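Putative polyprenyl synthetase (Streptomyces coelicolor, PDB 3NF2) is probably a prenyltransferase of the FPP/GGPP synthase family, building isoprenyl diphosphates with the help of magnesium. Local coordinates at residues Gln239-Leu244 and Phe283-Phe288; Gly228-Pro233 and Ala290-Ile295; Gly213-Leu218 and His312-Glu317. All coordinates share one frame; numbering follows the deposited sequence.

Interaction 1: Gln239-Leu244 and Phe283-Phe288; sequences QTWSDL and FSEEEF. With SO4 (sulfate ion), chain G.
W241 and F288 stand with their CA atoms 6.3 Å apart where a type II beta turn, Q239 to S242, meets the first turn of helix 285-297. The indole does two jobs here. Its NE1 donates a hydrogen bond to E285 OE1 at 2.8 Å, moderately bent (147°) and arriving on the anti lone pair, with ring and carboxylate nearly coplanar. CG of E285, anti to the backbone N (chi1 -175°), lies at the indole edge and 3.5 Å from T240 OG1, and a bend at chi2 carries the carboxylate on to NE1. The indole also makes an apolar contact, CD1 of W241 lying 3.6 Å from F288 CB. Separately, the carbonyl carbon of F288 lies over one indole face, offset toward the rim. An alanine in place of W241 would probably leave E285 OE1 without its indole partner and open a gap beside F288 CB. The F288 ring brings CE1 to within 3.2 Å of L244 O, an oblique approach, while L244 CB rests against F288 CD1.

At the start of this helix S284 and E287 form a capping box, in which S284 N bonds E287 OE1 and the return bond is weak. Within the turn, Q239 grips a sulfate: its N reaches O4 at 2.9 Å, and NE2 takes O2. The sulfate probably came from the crystallisation liquor. The whole is a loop of the all-helical isoprenoid synthase fold, following the helix that, as in relatives, probably carries the second aspartate-rich motif, docked on a capped helix start.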
ATOM      1  N   GLN A 239     -14.754  26.974  -4.653  1.00 69.04           N
ATOM      2  CA  GLN A 239     -14.570  28.415  -4.895  1.00 64.56           C
ATOM      3  C   GLN A 239     -14.368  28.718  -6.386  1.00 61.23           C
ATOM      4  O   GLN A 239     -14.104  27.805  -7.178  1.00 60.24           O
ATOM      5  CB  GLN A 239     -13.352  28.942  -4.127  1.00 63.71           C
ATOM      6  CG  GLN A 239     -13.299  28.625  -2.640  1.00 59.88           C
ATOM      7  CD  GLN A 239     -11.993  29.103  -2.008  1.00 75.08           C
ATOM      8  OE1 GLN A 239     -11.746  30.308  -1.902  1.00 77.24           O
ATOM      9  NE2 GLN A 239     -11.148  28.159  -1.596  1.00 70.07           N
ATOM     10  N   THR A 240     -14.494  29.993  -6.765  1.00 57.12           N
ATOM     11  CA  THR A 240     -14.170  30.422  -8.132  1.00 56.00           C
ATOM     12  C   THR A 240     -12.685  30.160  -8.422  1.00 56.89           C
ATOM     13  O   THR A 240     -11.834  30.356  -7.547  1.00 57.86           O
ATOM     14  CB  THR A 240     -14.487  31.929  -8.392  1.00 56.67           C
ATOM     15  OG1 THR A 240     -13.784  32.750  -7.451  1.00 64.51           O
ATOM     16  CG2 THR A 240     -15.977  32.220  -8.301  1.00 52.30           C
ATOM     17  N   TRP A 241     -12.399  29.704  -9.642  1.00 51.08           N
ATOM     18  CA  TRP A 241     -11.038  29.416 -10.122  1.00 56.98           C
ATOM     19  C   TRP A 241     -10.241  28.529  -9.148  1.00 54.57           C
ATOM     20  O   TRP A 241      -9.049  28.765  -8.923  1.00 55.78           O
ATOM     21  CB  TRP A 241     -10.260  30.717 -10.449  1.00 56.05           C
ATOM     22  CG  TRP A 241     -11.133  31.895 -10.790  1.00 53.32           C
ATOM     23  CD1 TRP A 241     -11.500  32.906  -9.951  1.00 56.75           C
ATOM     24  CD2 TRP A 241     -11.767  32.170 -12.049  1.00 42.31           C
ATOM     25  NE1 TRP A 241     -12.327  33.787 -10.602  1.00 57.42           N
ATOM     26  CE2 TRP A 241     -12.509  33.361 -11.891  1.00 45.60           C
ATOM     27  CE3 TRP A 241     -11.785  31.522 -13.291  1.00 37.88           C
ATOM     28  CZ2 TRP A 241     -13.258  33.929 -12.933  1.00 51.62           C
ATOM     29  CZ3 TRP A 241     -12.541  32.083 -14.330  1.00 45.00           C
ATOM     30  CH2 TRP A 241     -13.256  33.279 -14.143  1.00 48.74           C
ATOM     31  N   SER A 242     -10.910  27.517  -8.587  1.00 53.49           N
ATOM     32  CA  SER A 242     -10.370  26.720  -7.469  1.00 52.94           C
ATOM     33  C   SER A 242      -9.013  26.080  -7.772  1.00 48.93           C
ATOM     34  O   SER A 242      -8.102  26.161  -6.952  1.00 52.37           O
ATOM     35  CB  SER A 242     -11.375  25.656  -6.993  1.00 57.01           C
ATOM     36  OG  SER A 242     -11.300  24.470  -7.779  1.00 65.46           O
ATOM     37  N   ASP A 243      -8.879  25.477  -8.954  1.00 40.36           N
ATOM     38  CA  ASP A 243      -7.603  24.907  -9.374  1.00 45.36           C
ATOM     39  C   ASP A 243      -6.481  25.941  -9.513  1.00 49.73           C
ATOM     40  O   ASP A 243      -5.303  25.601  -9.363  1.00 52.19           O
ATOM     41  CB  ASP A 243      -7.737  24.152 -10.693  1.00 42.76           C
ATOM     42  CG  ASP A 243      -8.361  22.782 -10.532  1.00 51.87           C
ATOM     43  OD1 ASP A 243      -8.795  22.430  -9.416  1.00 60.84           O
ATOM     44  OD2 ASP A 243      -8.417  22.049 -11.541  1.00 50.27           O
ATOM     45  N   LEU A 244      -6.832  27.189  -9.820  1.00 50.69           N
ATOM     46  CA  LEU A 244      -5.812  28.236  -9.932  1.00 48.17           C
ATOM     47  C   LEU A 244      -5.355  28.734  -8.564  1.00 44.83           C
ATOM     48  O   LEU A 244      -4.212  29.153  -8.414  1.00 53.40           O
ATOM     49  CB  LEU A 244      -6.282  29.402 -10.809  1.00 40.88           C
ATOM     50  CG  LEU A 244      -6.678  29.099 -12.256  1.00 43.61           C
ATOM     51  CD1 LEU A 244      -6.995  30.389 -13.008  1.00 42.85           C
ATOM     52  CD2 LEU A 244      -5.624  28.295 -13.007  1.00 43.50           C
ATOM     53  N   PHE A 283      -4.092  37.002  -2.750  1.00 48.66           N
ATOM     54  CA  PHE A 283      -4.618  37.084  -4.122  1.00 48.38           C
ATOM     55  C   PHE A 283      -6.140  37.171  -4.143  1.00 46.02           C
ATOM     56  O   PHE A 283      -6.812  36.533  -3.338  1.00 46.97           O
ATOM     57  CB  PHE A 283      -4.192  35.868  -4.943  1.00 45.51           C
ATOM     58  CG  PHE A 283      -2.835  35.996  -5.596  1.00 49.74           C
ATOM     59  CD1 PHE A 283      -2.543  35.260  -6.742  1.00 32.38           C
ATOM     60  CD2 PHE A 283      -1.845  36.829  -5.070  1.00 39.60           C
ATOM     61  CE1 PHE A 283      -1.289  35.353  -7.358  1.00 41.45           C
ATOM     62  CE2 PHE A 283      -0.595  36.929  -5.682  1.00 45.08           C
ATOM     63  CZ  PHE A 283      -0.316  36.190  -6.826  1.00 39.80           C
ATOM     64  N   SER A 284      -6.668  37.970  -5.065  1.00 47.48           N
ATOM     65  CA  SER A 284      -8.112  38.177  -5.177  1.00 45.87           C
ATOM     66  C   SER A 284      -8.693  37.311  -6.286  1.00 42.23           C
ATOM     67  O   SER A 284      -7.957  36.780  -7.115  1.00 45.38           O
ATOM     68  CB  SER A 284      -8.412  39.651  -5.464  1.00 44.92           C
ATOM     69  OG  SER A 284      -7.793  40.063  -6.672  1.00 50.47           O
ATOM     70  N   GLU A 285     -10.021  37.195  -6.298  1.00 48.79           N
ATOM     71  CA  GLU A 285     -10.773  36.572  -7.395  1.00 44.33           C
ATOM     72  C   GLU A 285     -10.342  37.124  -8.761  1.00 42.23           C
ATOM     73  O   GLU A 285     -10.073  36.364  -9.699  1.00 41.24           O
ATOM     74  CB  GLU A 285     -12.277  36.788  -7.158  1.00 43.70           C
ATOM     75  CG  GLU A 285     -13.217  36.090  -8.152  1.00 49.49           C
ATOM     76  CD  GLU A 285     -13.515  36.929  -9.383  1.00 56.50           C
ATOM     77  OE1 GLU A 285     -13.486  36.377 -10.507  1.00 55.41           O
ATOM     78  OE2 GLU A 285     -13.759  38.143  -9.227  1.00 66.88           O
ATOM     79  N   GLU A 286     -10.245  38.450  -8.846  1.00 44.86           N
ATOM     80  CA  GLU A 286      -9.919  39.156 -10.092  1.00 41.18           C
ATOM     81  C   GLU A 286      -8.559  38.805 -10.652  1.00 42.07           C
ATOM     82  O   GLU A 286      -8.395  38.709 -11.879  1.00 45.72           O
ATOM     83  CB  GLU A 286     -10.016  40.654  -9.876  1.00 44.52           C
ATOM     84  CG  GLU A 286     -11.429  41.118  -9.566  1.00 50.49           C
ATOM     85  CD  GLU A 286     -11.747  41.196  -8.090  1.00 55.09           C
ATOM     86  OE1 GLU A 286     -11.224  40.389  -7.289  1.00 56.03           O
ATOM     87  OE2 GLU A 286     -12.549  42.080  -7.738  1.00 52.61           O
ATOM     88  N   GLU A 287      -7.597  38.584  -9.759  1.00 37.83           N
ATOM     89  CA  GLU A 287      -6.260  38.136 -10.169  1.00 39.48           C
ATOM     90  C   GLU A 287      -6.305  36.717 -10.710  1.00 37.19           C
ATOM     91  O   GLU A 287      -5.627  36.398 -11.689  1.00 46.80           O
ATOM     92  CB  GLU A 287      -5.270  38.226  -9.002  1.00 45.01           C
ATOM     93  CG  GLU A 287      -4.969  39.654  -8.540  1.00 46.69           C
ATOM     94  CD  GLU A 287      -4.026  39.682  -7.354  1.00 57.44           C
ATOM     95  OE1 GLU A 287      -4.498  39.994  -6.235  1.00 46.45           O
ATOM     96  OE2 GLU A 287      -2.821  39.376  -7.538  1.00 56.83           O
ATOM     97  N   PHE A 288      -7.112  35.864 -10.085  1.00 42.89           N
ATOM     98  CA  PHE A 288      -7.320  34.507 -10.621  1.00 44.55           C
ATOM     99  C   PHE A 288      -8.115  34.508 -11.919  1.00 43.91           C
ATOM    100  O   PHE A 288      -7.865  33.683 -12.806  1.00 47.12           O
ATOM    101  CB  PHE A 288      -7.937  33.572  -9.579  1.00 43.06           C
ATOM    102  CG  PHE A 288      -6.998  33.226  -8.451  1.00 46.29           C
ATOM    103  CD1 PHE A 288      -5.814  32.531  -8.699  1.00 46.89           C
ATOM    104  CD2 PHE A 288      -7.297  33.595  -7.145  1.00 38.62           C
ATOM    105  CE1 PHE A 288      -4.938  32.219  -7.659  1.00 52.51           C
ATOM    106  CE2 PHE A 288      -6.437  33.296  -6.100  1.00 47.95           C
ATOM    107  CZ  PHE A 288      -5.253  32.601  -6.354  1.00 53.81           C
TER
HETATM  108  S   SO4 G   6     -12.600  24.887  -2.373  1.00 83.61           S
HETATM  109  O1  SO4 G   6     -12.459  23.430  -2.407  1.00 82.88           O
HETATM  110  O2  SO4 G   6     -12.114  25.434  -1.099  1.00 75.02           O
HETATM  111  O3  SO4 G   6     -11.864  25.445  -3.514  1.00 70.50           O
HETATM  112  O4  SO4 G   6     -14.011  25.259  -2.444  1.00 85.54           O

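Interaction 2: Gly228-Pro233 and Ala290-Ile295; sequences GIWGDP and ARAALI
W230 meets A292 and I295 edge-on, and its side chain can be followed atom by atom. From CB, the first torsion sets CG anti to the carbonyl carbon (chi1 -67°), and the indole then runs out to helix 285-297. On the five-membered ring, CD1 of W230 lies 3.5 Å from W241 CZ3, and NE1 is 3.8 Å from the CB of A292. CZ2 then comes 3.5 Å from the carbonyl O of A292, which sits near the ring plane. At the tip, CH2 touches I295 CG2 at 3.9 Å, again close to that plane.

One face of the same indole is occupied from its own segment, by CG2 of I229, 3.7 Å above the plane and over the ring centre. That methyl also touches A292 CB at 3.8 Å, so methyl, indole edge and A292 CB meet in one corner, while the tips of I229 and I295 meet more loosely. R301 adds a cation-pi contact to W230. This is helix-end packing in an all-helical isoprenoid synthase: the last turn of helix 203-230, where the family's second aspartate-rich motif probably ends, closes on the small A292 of a later helix.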
ATOM      1  N   GLY A 228     -12.511  22.843 -13.037  1.00 45.97           N
ATOM      2  CA  GLY A 228     -11.646  23.330 -11.952  1.00 42.49           C
ATOM      3  C   GLY A 228     -11.308  24.815 -12.072  1.00 44.68           C
ATOM      4  O   GLY A 228     -11.143  25.508 -11.071  1.00 48.39           O
ATOM      5  N   ILE A 229     -11.209  25.310 -13.301  1.00 47.82           N
ATOM      6  CA  ILE A 229     -11.038  26.747 -13.515  1.00 50.16           C
ATOM      7  C   ILE A 229     -12.365  27.493 -13.744  1.00 47.99           C
ATOM      8  O   ILE A 229     -12.728  28.352 -12.956  1.00 48.49           O
ATOM      9  CB  ILE A 229     -10.042  27.057 -14.650  1.00 50.97           C
ATOM     10  CG1 ILE A 229      -8.707  26.332 -14.404  1.00 44.09           C
ATOM     11  CG2 ILE A 229      -9.846  28.581 -14.779  1.00 46.59           C
ATOM     12  CD1 ILE A 229      -7.817  26.232 -15.634  1.00 32.94           C
ATOM     13  N   TRP A 230     -13.099  27.160 -14.802  1.00 51.23           N
ATOM     14  CA  TRP A 230     -14.274  27.974 -15.173  1.00 53.40           C
ATOM     15  C   TRP A 230     -15.624  27.569 -14.592  1.00 53.90           C
ATOM     16  O   TRP A 230     -16.649  28.129 -14.979  1.00 50.29           O
ATOM     17  CB  TRP A 230     -14.381  28.095 -16.686  1.00 49.19           C
ATOM     18  CG  TRP A 230     -13.263  28.884 -17.247  1.00 46.10           C
ATOM     19  CD1 TRP A 230     -13.163  30.247 -17.292  1.00 36.20           C
ATOM     20  CD2 TRP A 230     -12.065  28.369 -17.835  1.00 45.50           C
ATOM     21  NE1 TRP A 230     -11.975  30.612 -17.886  1.00 49.13           N
ATOM     22  CE2 TRP A 230     -11.282  29.480 -18.228  1.00 44.58           C
ATOM     23  CE3 TRP A 230     -11.576  27.075 -18.071  1.00 42.00           C
ATOM     24  CZ2 TRP A 230     -10.039  29.340 -18.844  1.00 39.40           C
ATOM     25  CZ3 TRP A 230     -10.336  26.935 -18.686  1.00 43.78           C
ATOM     26  CH2 TRP A 230      -9.579  28.066 -19.060  1.00 42.40           C
ATOM     27  N   GLY A 231     -15.620  26.619 -13.659  1.00 57.14           N
ATOM     28  CA  GLY A 231     -16.849  26.106 -13.067  1.00 59.61           C
ATOM     29  C   GLY A 231     -17.517  27.068 -12.107  1.00 66.05           C
ATOM     30  O   GLY A 231     -16.849  27.775 -11.349  1.00 63.74           O
ATOM     31  N   ASP A 232     -18.848  27.083 -12.151  1.00 71.46           N
ATOM     32  CA  ASP A 232     -19.668  27.929 -11.294  1.00 76.27           C
ATOM     33  C   ASP A 232     -19.799  27.263  -9.922  1.00 77.00           C
ATOM     34  O   ASP A 232     -20.131  26.079  -9.858  1.00 77.16           O
ATOM     35  CB  ASP A 232     -21.042  28.112 -11.952  1.00 79.36           C
ATOM     36  CG  ASP A 232     -21.995  28.980 -11.132  1.00 86.05           C
ATOM     37  OD1 ASP A 232     -21.553  29.981 -10.521  1.00 82.47           O
ATOM     38  OD2 ASP A 232     -23.204  28.661 -11.123  1.00 86.16           O
ATOM     39  N   PRO A 233     -19.514  28.011  -8.823  1.00 78.64           N
ATOM     40  CA  PRO A 233     -19.662  27.559  -7.422  1.00 81.84           C
ATOM     41  C   PRO A 233     -20.999  26.893  -7.065  1.00 85.39           C
ATOM     42  O   PRO A 233     -21.070  26.147  -6.083  1.00 86.87           O
ATOM     43  CB  PRO A 233     -19.519  28.859  -6.623  1.00 80.03           C
ATOM     44  CG  PRO A 233     -18.619  29.693  -7.432  1.00 75.68           C
ATOM     45  CD  PRO A 233     -18.815  29.311  -8.887  1.00 77.41           C
ATOM     46  N   ALA A 290      -7.914  37.061 -14.114  1.00 39.27           N
ATOM     47  CA  ALA A 290      -6.910  37.485 -15.108  1.00 39.03           C
ATOM     48  C   ALA A 290      -6.099  36.317 -15.679  1.00 44.40           C
ATOM     49  O   ALA A 290      -5.832  36.283 -16.886  1.00 50.57           O
ATOM     50  CB  ALA A 290      -5.968  38.535 -14.523  1.00 38.94           C
ATOM     51  N   ARG A 291      -5.712  35.367 -14.820  1.00 45.01           N
ATOM     52  CA  ARG A 291      -4.916  34.204 -15.257  1.00 48.59           C
ATOM     53  C   ARG A 291      -5.725  33.236 -16.117  1.00 43.93           C
ATOM     54  O   ARG A 291      -5.198  32.643 -17.060  1.00 49.93           O
ATOM     55  CB  ARG A 291      -4.313  33.465 -14.056  1.00 50.23           C
ATOM     56  CG  ARG A 291      -3.071  34.148 -13.464  1.00 55.40           C
ATOM     57  CD  ARG A 291      -3.115  34.175 -11.937  1.00 48.15           C
ATOM     58  NE  ARG A 291      -2.004  34.933 -11.357  1.00 60.34           N
ATOM     59  CZ  ARG A 291      -2.002  36.250 -11.136  1.00 61.72           C
ATOM     60  NH1 ARG A 291      -3.052  37.003 -11.456  1.00 55.83           N
ATOM     61  NH2 ARG A 291      -0.937  36.825 -10.588  1.00 48.81           N
ATOM     62  N   ALA A 292      -6.997  33.076 -15.763  1.00 37.73           N
ATOM     63  CA  ALA A 292      -7.952  32.288 -16.532  1.00 41.33           C
ATOM     64  C   ALA A 292      -8.149  32.916 -17.911  1.00 41.43           C
ATOM     65  O   ALA A 292      -8.007  32.245 -18.945  1.00 38.34           O
ATOM     66  CB  ALA A 292      -9.266  32.219 -15.792  1.00 36.60           C
ATOM     67  N   ALA A 293      -8.421  34.218 -17.905  1.00 41.99           N
ATOM     68  CA  ALA A 293      -8.537  35.009 -19.128  1.00 44.96           C
ATOM     69  C   ALA A 293      -7.302  34.881 -20.030  1.00 45.47           C
ATOM     70  O   ALA A 293      -7.439  34.760 -21.253  1.00 49.57           O
ATOM     71  CB  ALA A 293      -8.830  36.463 -18.783  1.00 44.75           C
ATOM     72  N   LEU A 294      -6.108  34.850 -19.432  1.00 43.11           N
ATOM     73  CA  LEU A 294      -4.872  34.636 -20.206  1.00 43.10           C
ATOM     74  C   LEU A 294      -4.733  33.225 -20.773  1.00 36.48           C
ATOM     75  O   LEU A 294      -4.238  33.063 -21.879  1.00 40.95           O
ATOM     76  CB  LEU A 294      -3.623  34.984 -19.385  1.00 46.08           C
ATOM     77  CG  LEU A 294      -3.157  36.439 -19.238  1.00 45.83           C
ATOM     78  CD1 LEU A 294      -2.249  36.542 -18.039  1.00 47.49           C
ATOM     79  CD2 LEU A 294      -2.452  36.981 -20.499  1.00 41.99           C
ATOM     80  N   ILE A 295      -5.159  32.211 -20.013  1.00 43.59           N
ATOM     81  CA  ILE A 295      -5.172  30.813 -20.499  1.00 41.01           C
ATOM     82  C   ILE A 295      -6.129  30.681 -21.687  1.00 39.73           C
ATOM     83  O   ILE A 295      -5.806  30.048 -22.692  1.00 49.17           O
ATOM     84  CB  ILE A 295      -5.573  29.808 -19.378  1.00 40.82           C
ATOM     85  CG1 ILE A 295      -4.490  29.709 -18.311  1.00 26.46           C
ATOM     86  CG2 ILE A 295      -5.832  28.388 -19.937  1.00 40.85           C
ATOM     87  CD1 ILE A 295      -5.045  29.209 -16.972  1.00 30.26           C
TER

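Interaction 3: Gly213-Leu218 and His312-Glu317; sequences GYHLGL and HTIAIE
The imidazole of H215 has one face taken by I314 and a nitrogen held by Q311 of the same helix 300-319. CG2 of I314 stands 3.6 Å above the ring centroid, only 7° off the normal, a well-centred CH-pi contact in which this single methyl is almost equally distant from all five ring atoms. ND1 of H215 is hydrogen-bonded to OE1 of Q311, just before the segment, and this bond is likely to fix the rotation of the ring about CB-CG. The two grips differ in kind: a polar bond to one nitrogen and a methyl over the ring centre. CB of H215 points to helix 300-319, and the first torsion sets CG anti to the carbonyl carbon (chi1 -70°).

Behind the ring, the helices come close through small groups. The CA atoms of H215 and A315 are 5.0 Å apart, and H215 CB lies 3.9 Å from the backbone N of A315. The methyl of A315 turns to the other helix and reaches the backbone N of L216 at 3.6 Å, with L216 CB at 4.2 Å from that same CB. A side chain no larger than alanine's lets the two backbones come together here, and the local axes approach to 7.7 Å, nearly antiparallel at 160°.

The other flat group belongs to H312, which sets off away from helix 203-230 at its CB and has its NE2 bonded to OD1 of D337. That aspartate belongs to helix 326-339, whose V339 also meets L216, while I316 packs on T333 and A336. The contact thus joins helix 203-230 to helix 300-319, with the C-terminal helix 326-339 packed against both.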
ATOM      1  N   GLY A 213     -12.158   2.628 -21.310  1.00 46.92           N
ATOM      2  CA  GLY A 213     -12.216   3.236 -19.988  1.00 43.85           C
ATOM      3  C   GLY A 213     -11.135   4.267 -19.785  1.00 42.01           C
ATOM      4  O   GLY A 213     -11.387   5.328 -19.217  1.00 45.79           O
ATOM      5  N   TYR A 214      -9.933   3.934 -20.252  1.00 39.32           N
ATOM      6  CA  TYR A 214      -8.778   4.832 -20.247  1.00 46.48           C
ATOM      7  C   TYR A 214      -9.064   6.140 -20.962  1.00 46.24           C
ATOM      8  O   TYR A 214      -8.857   7.215 -20.397  1.00 51.26           O
ATOM      9  CB  TYR A 214      -7.569   4.147 -20.882  1.00 45.86           C
ATOM     10  CG  TYR A 214      -6.254   4.855 -20.649  1.00 56.52           C
ATOM     11  CD1 TYR A 214      -5.727   5.724 -21.608  1.00 64.77           C
ATOM     12  CD2 TYR A 214      -5.528   4.648 -19.478  1.00 59.23           C
ATOM     13  CE1 TYR A 214      -4.517   6.378 -21.400  1.00 63.86           C
ATOM     14  CE2 TYR A 214      -4.314   5.299 -19.260  1.00 60.27           C
ATOM     15  CZ  TYR A 214      -3.816   6.159 -20.225  1.00 62.33           C
ATOM     16  OH  TYR A 214      -2.615   6.797 -20.021  1.00 69.76           O
ATOM     17  N   HIS A 215      -9.558   6.047 -22.193  1.00 46.33           N
ATOM     18  CA  HIS A 215      -9.850   7.238 -22.986  1.00 44.76           C
ATOM     19  C   HIS A 215     -11.060   8.001 -22.474  1.00 42.68           C
ATOM     20  O   HIS A 215     -11.105   9.231 -22.563  1.00 50.00           O
ATOM     21  CB  HIS A 215      -9.934   6.904 -24.476  1.00 44.83           C
ATOM     22  CG  HIS A 215      -8.606   6.564 -25.072  1.00 40.62           C
ATOM     23  ND1 HIS A 215      -7.677   7.525 -25.413  1.00 39.50           N
ATOM     24  CD2 HIS A 215      -8.029   5.371 -25.349  1.00 41.94           C
ATOM     25  CE1 HIS A 215      -6.591   6.937 -25.889  1.00 48.01           C
ATOM     26  NE2 HIS A 215      -6.781   5.630 -25.866  1.00 40.00           N
ATOM     27  N   LEU A 216     -12.003   7.280 -21.879  1.00 42.38           N
ATOM     28  CA  LEU A 216     -13.084   7.912 -21.123  1.00 41.08           C
ATOM     29  C   LEU A 216     -12.538   8.684 -19.912  1.00 44.49           C
ATOM     30  O   LEU A 216     -13.048   9.757 -19.566  1.00 42.95           O
ATOM     31  CB  LEU A 216     -14.098   6.863 -20.665  1.00 39.46           C
ATOM     32  CG  LEU A 216     -15.231   7.296 -19.729  1.00 52.94           C
ATOM     33  CD1 LEU A 216     -16.102   8.297 -20.442  1.00 62.43           C
ATOM     34  CD2 LEU A 216     -16.059   6.121 -19.243  1.00 56.12           C
ATOM     35  N   GLY A 217     -11.501   8.122 -19.282  1.00 43.59           N
ATOM     36  CA  GLY A 217     -10.839   8.741 -18.141  1.00 38.84           C
ATOM     37  C   GLY A 217     -10.168  10.051 -18.486  1.00 38.83           C
ATOM     38  O   GLY A 217     -10.287  11.039 -17.744  1.00 41.53           O
ATOM     39  N   LEU A 218      -9.483  10.065 -19.623  1.00 37.54           N
ATOM     40  CA  LEU A 218      -8.848  11.279 -20.134  1.00 41.61           C
ATOM     41  C   LEU A 218      -9.868  12.353 -20.494  1.00 46.54           C
ATOM     42  O   LEU A 218      -9.638  13.543 -20.235  1.00 48.36           O
ATOM     43  CB  LEU A 218      -7.960  10.960 -21.336  1.00 40.18           C
ATOM     44  CG  LEU A 218      -6.675  10.166 -21.062  1.00 47.68           C
ATOM     45  CD1 LEU A 218      -6.071   9.687 -22.364  1.00 40.66           C
ATOM     46  CD2 LEU A 218      -5.654  11.014 -20.306  1.00 50.97           C
ATOM     47  N   HIS A 312     -13.381  11.293 -25.827  1.00 43.06           N
ATOM     48  CA  HIS A 312     -14.738  10.758 -25.878  1.00 52.16           C
ATOM     49  C   HIS A 312     -14.919   9.855 -27.104  1.00 52.49           C
ATOM     50  O   HIS A 312     -15.367   8.717 -26.985  1.00 54.43           O
ATOM     51  CB  HIS A 312     -15.726  11.927 -25.920  1.00 55.58           C
ATOM     52  CG  HIS A 312     -17.167  11.523 -25.962  1.00 70.31           C
ATOM     53  ND1 HIS A 312     -17.798  11.121 -27.122  1.00 82.43           N
ATOM     54  CD2 HIS A 312     -18.115  11.506 -24.995  1.00 79.04           C
ATOM     55  CE1 HIS A 312     -19.066  10.853 -26.862  1.00 82.34           C
ATOM     56  NE2 HIS A 312     -19.282  11.074 -25.577  1.00 80.42           N
ATOM     57  N   THR A 313     -14.540  10.381 -28.265  1.00 52.67           N
ATOM     58  CA  THR A 313     -14.656   9.704 -29.546  1.00 51.60           C
ATOM     59  C   THR A 313     -13.812   8.434 -29.595  1.00 52.24           C
ATOM     60  O   THR A 313     -14.309   7.394 -30.006  1.00 55.27           O
ATOM     61  CB  THR A 313     -14.296  10.680 -30.701  1.00 52.73           C
ATOM     62  OG1 THR A 313     -15.288  11.714 -30.760  1.00 58.77           O
ATOM     63  CG2 THR A 313     -14.197   9.971 -32.057  1.00 50.85           C
ATOM     64  N   ILE A 314     -12.554   8.512 -29.163  1.00 52.79           N
ATOM     65  CA  ILE A 314     -11.673   7.326 -29.109  1.00 53.38           C
ATOM     66  C   ILE A 314     -12.228   6.234 -28.177  1.00 55.93           C
ATOM     67  O   ILE A 314     -12.137   5.031 -28.486  1.00 50.45           O
ATOM     68  CB  ILE A 314     -10.223   7.700 -28.714  1.00 50.89           C
ATOM     69  CG1 ILE A 314      -9.669   8.732 -29.703  1.00 58.80           C
ATOM     70  CG2 ILE A 314      -9.301   6.452 -28.677  1.00 40.06           C
ATOM     71  CD1 ILE A 314      -8.548   9.600 -29.149  1.00 62.29           C
ATOM     72  N   ALA A 315     -12.821   6.663 -27.061  1.00 54.41           N
ATOM     73  CA  ALA A 315     -13.471   5.746 -26.119  1.00 56.10           C
ATOM     74  C   ALA A 315     -14.668   5.033 -26.762  1.00 53.57           C
ATOM     75  O   ALA A 315     -14.694   3.807 -26.832  1.00 55.61           O
ATOM     76  CB  ALA A 315     -13.904   6.484 -24.855  1.00 43.16           C
ATOM     77  N   ILE A 316     -15.628   5.819 -27.247  1.00 54.65           N
ATOM     78  CA  ILE A 316     -16.865   5.318 -27.851  1.00 56.16           C
ATOM     79  C   ILE A 316     -16.608   4.497 -29.116  1.00 58.74           C
ATOM     80  O   ILE A 316     -17.298   3.510 -29.378  1.00 62.66           O
ATOM     81  CB  ILE A 316     -17.890   6.475 -28.052  1.00 54.10           C
ATOM     82  CG1 ILE A 316     -18.718   6.634 -26.769  1.00 49.85           C
ATOM     83  CG2 ILE A 316     -18.774   6.264 -29.292  1.00 54.12           C
ATOM     84  CD1 ILE A 316     -19.977   7.486 -26.903  1.00 64.32           C
ATOM     85  N   GLU A 317     -15.570   4.871 -29.855  1.00 56.46           N
ATOM     86  CA  GLU A 317     -15.139   4.106 -31.018  1.00 61.02           C
ATOM     87  C   GLU A 317     -14.374   2.815 -30.652  1.00 62.25           C
ATOM     88  O   GLU A 317     -14.254   1.908 -31.478  1.00 66.15           O
ATOM     89  CB  GLU A 317     -14.423   5.036 -32.023  1.00 62.25           C
ATOM     90  CG  GLU A 317     -13.104   4.601 -32.656  1.00 68.74           C
ATOM     91  CD  GLU A 317     -12.464   5.730 -33.484  1.00 84.34           C
ATOM     92  OE1 GLU A 317     -13.190   6.666 -33.894  1.00 85.21           O
ATOM     93  OE2 GLU A 317     -11.237   5.687 -33.725  1.00 85.70           O
TER

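Interactions 1 and 2 form one continuous patch, their centres 7 Å apart, whereas interaction 3 lies 30 Å from the centre of interaction 1 and 25 Å from that of interaction 2. The first two share helix 285-297 and are stitched by a probable hydrogen bond from D243 N to G228 O at 3.1 Å. Interactions 2 and 3 both use helix 203-230, which, as in relatives, probably carries the second aspartate-rich motif; W241 and L244 of interaction 1 pack on its I229. A sulfate lies about 4 Å from the side chain of W230 and one about 6 Å from that of W241, besides the ion held by Q239; such ions probably come from the crystallisation liquor.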